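Local coordinates for protein heat-inducible transcription repressor hrcA homolog (PDB 1STZ) that represses transcription of class I heat-shock genes, the grpE-dnaK-dnaJ and groELS operons, by binding DNA at the CIRCE element, and dimerises, at the interface of chains A and B. Residues are numbered along the deposited sequence; one frame, centred on the assembly and turned at random. Chains: chain A/B, Heat-inducible transcription repressor hrcA homolog.

The interface of chains A and B. Residues chain A 236, 240, 246-247, 250-251, 254; chain B 240-242, 245-247, 250.
Leucines from two copies of one short helical hairpin interlock across a two-fold here, a worked example of an apolar dimer seam closed at its rim by an arginine-to-carbonyl hydrogen bond; each contact recurs with the chains exchanged. At its centre A:Leu240 and B:Leu240 reach tip to tip, their CD2 methyls 3.5 Å apart. B:Leu240 loses the most surface to the partner of any residue in the patch, 115 Å². Its CD2 also takes A:Leu247 CD2, at 3.7 Å in an oblique crossing, and A:Ile250 CG2 from the same helix, while its CD1 meets A:Leu236 CD2 at 3.9 Å. The other branch of A:Leu247, CD1, lies against the backbone leading into helix 247-256 of chain B, 3.8 Å from B:Thr246 CA. On the far side the side chains of A:Leu240 and B:Ile250 cross at about a right angle, CD1 meeting CG2 at 4.0 Å.

A:Arg251, extended from CG to NE, gives its NE hydrogen to the carbonyl O of B:Leu240 at 2.6 Å. The bond is nearly straight (168° at the hydrogen) and in the guanidinium plane. NH2 makes a weak second bond to the same oxygen. Within chain A, A:Leu247 CD2 lies 3.4 Å above one guanidinium face, near its edge. An alanine here would remove the NE donor and the guanidinium beside A:Leu247, and would probably loosen the edge of the leucine cluster. The patch, part of a two-fold interface, is likely to contribute to the repressor's dimerisation.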
# COMPACT_ATOMS: atom_id res chain seq x y z
N LEU A 236 -5.63 -3.69 -19.04
CA LEU A 236 -6.08 -4.52 -20.18
C LEU A 236 -6.13 -6.01 -19.81
O LEU A 236 -7.05 -6.74 -20.20
CB LEU A 236 -5.22 -4.30 -21.40
CG LEU A 236 -5.51 -5.21 -22.60
CD1 LEU A 236 -6.98 -5.13 -23.01
CD2 LEU A 236 -4.55 -4.83 -23.74
N LEU A 240 -9.04 -9.70 -19.88
CA LEU A 240 -8.72 -11.05 -20.34
C LEU A 240 -8.92 -12.15 -19.29
O LEU A 240 -9.06 -13.32 -19.63
CB LEU A 240 -7.27 -11.12 -20.81
CG LEU A 240 -6.82 -10.11 -21.85
CD1 LEU A 240 -5.31 -10.17 -21.95
CD2 LEU A 240 -7.45 -10.43 -23.18
N THR A 246 -15.62 -12.01 -24.11
CA THR A 246 -15.00 -12.77 -25.19
C THR A 246 -13.90 -11.93 -25.83
O THR A 246 -13.80 -10.74 -25.59
CB THR A 246 -16.02 -13.14 -26.28
OG1 THR A 246 -16.55 -11.94 -26.86
CG2 THR A 246 -17.24 -13.90 -25.70
N LEU A 247 -13.12 -12.59 -26.66
CA LEU A 247 -12.08 -11.97 -27.47
C LEU A 247 -12.66 -10.86 -28.33
O LEU A 247 -12.09 -9.77 -28.41
CB LEU A 247 -11.41 -13.01 -28.37
CG LEU A 247 -9.93 -12.88 -28.69
CD1 LEU A 247 -9.55 -13.83 -29.84
CD2 LEU A 247 -9.54 -11.48 -29.02
N ILE A 250 -13.52 -7.70 -26.41
CA ILE A 250 -12.32 -6.96 -26.07
C ILE A 250 -11.74 -6.20 -27.27
O ILE A 250 -11.38 -5.02 -27.14
CB ILE A 250 -11.27 -7.87 -25.41
CG1 ILE A 250 -11.80 -8.40 -24.08
CG2 ILE A 250 -9.98 -7.10 -25.15
CD1 ILE A 250 -11.03 -9.59 -23.52
N ARG A 251 -11.65 -6.86 -28.41
CA ARG A 251 -11.27 -6.19 -29.65
C ARG A 251 -12.22 -5.02 -29.92
O ARG A 251 -11.79 -3.94 -30.28
CB ARG A 251 -11.32 -7.14 -30.83
CG ARG A 251 -10.23 -8.17 -30.87
CD ARG A 251 -10.46 -9.23 -31.91
NE ARG A 251 -9.29 -10.06 -32.11
CZ ARG A 251 -9.30 -11.25 -32.69
NH1 ARG A 251 -10.41 -11.77 -33.18
NH2 ARG A 251 -8.17 -11.92 -32.81
N LEU A 254 -11.33 -2.03 -27.65
CA LEU A 254 -10.07 -1.39 -28.00
C LEU A 254 -10.25 -0.54 -29.25
O LEU A 254 -9.69 0.52 -29.34
CB LEU A 254 -8.97 -2.42 -28.21
CG LEU A 254 -8.57 -3.13 -26.92
CD1 LEU A 254 -7.65 -4.33 -27.21
CD2 LEU A 254 -7.92 -2.16 -25.94
N LEU B 240 -3.96 -9.28 -29.22
CA LEU B 240 -5.42 -9.28 -29.30
C LEU B 240 -5.96 -8.99 -30.70
O LEU B 240 -7.10 -9.31 -30.97
CB LEU B 240 -6.03 -8.32 -28.28
CG LEU B 240 -6.07 -8.94 -26.87
CD1 LEU B 240 -5.76 -7.93 -25.80
CD2 LEU B 240 -7.42 -9.57 -26.62
N LYS B 241 -5.14 -8.43 -31.59
CA LYS B 241 -5.57 -8.13 -32.95
C LYS B 241 -4.98 -9.09 -34.00
O LYS B 241 -5.15 -8.88 -35.21
CB LYS B 241 -5.21 -6.68 -33.29
CG LYS B 241 -5.87 -5.68 -32.32
CD LYS B 241 -5.53 -4.23 -32.62
CE LYS B 241 -6.06 -3.32 -31.52
NZ LYS B 241 -4.98 -2.89 -30.57
N ASP B 242 -4.33 -10.14 -33.54
CA ASP B 242 -3.86 -11.21 -34.41
C ASP B 242 -4.94 -12.28 -34.56
O ASP B 242 -5.30 -12.95 -33.60
CB ASP B 242 -2.59 -11.81 -33.81
CG ASP B 242 -1.75 -12.52 -34.83
OD1 ASP B 242 -2.32 -13.20 -35.72
OD2 ASP B 242 -0.49 -12.46 -34.81
N LEU B 245 -4.70 -15.97 -33.08
CA LEU B 245 -4.66 -16.27 -31.66
C LEU B 245 -6.05 -16.17 -31.04
O LEU B 245 -6.83 -15.28 -31.39
CB LEU B 245 -3.70 -15.32 -30.93
CG LEU B 245 -2.25 -15.37 -31.37
CD1 LEU B 245 -1.45 -14.29 -30.66
CD2 LEU B 245 -1.66 -16.74 -31.10
N THR B 246 -6.34 -17.07 -30.12
CA THR B 246 -7.59 -17.03 -29.36
C THR B 246 -7.34 -16.47 -27.98
O THR B 246 -6.20 -16.29 -27.55
CB THR B 246 -8.16 -18.43 -29.19
OG1 THR B 246 -7.26 -19.20 -28.38
CG2 THR B 246 -8.26 -19.18 -30.53
N LEU B 247 -8.45 -16.24 -27.28
CA LEU B 247 -8.43 -15.79 -25.90
C LEU B 247 -7.70 -16.81 -25.02
O LEU B 247 -6.94 -16.43 -24.14
CB LEU B 247 -9.86 -15.60 -25.40
CG LEU B 247 -10.15 -14.41 -24.49
CD1 LEU B 247 -11.43 -14.69 -23.70
CD2 LEU B 247 -9.02 -14.07 -23.57
N ILE B 250 -3.90 -16.52 -25.47
CA ILE B 250 -3.36 -15.34 -24.83
C ILE B 250 -3.37 -15.54 -23.31
O ILE B 250 -2.39 -15.21 -22.65
CB ILE B 250 -4.13 -14.07 -25.26
CG1 ILE B 250 -3.86 -13.78 -26.74
CG2 ILE B 250 -3.73 -12.89 -24.39
CD1 ILE B 250 -4.86 -12.83 -27.37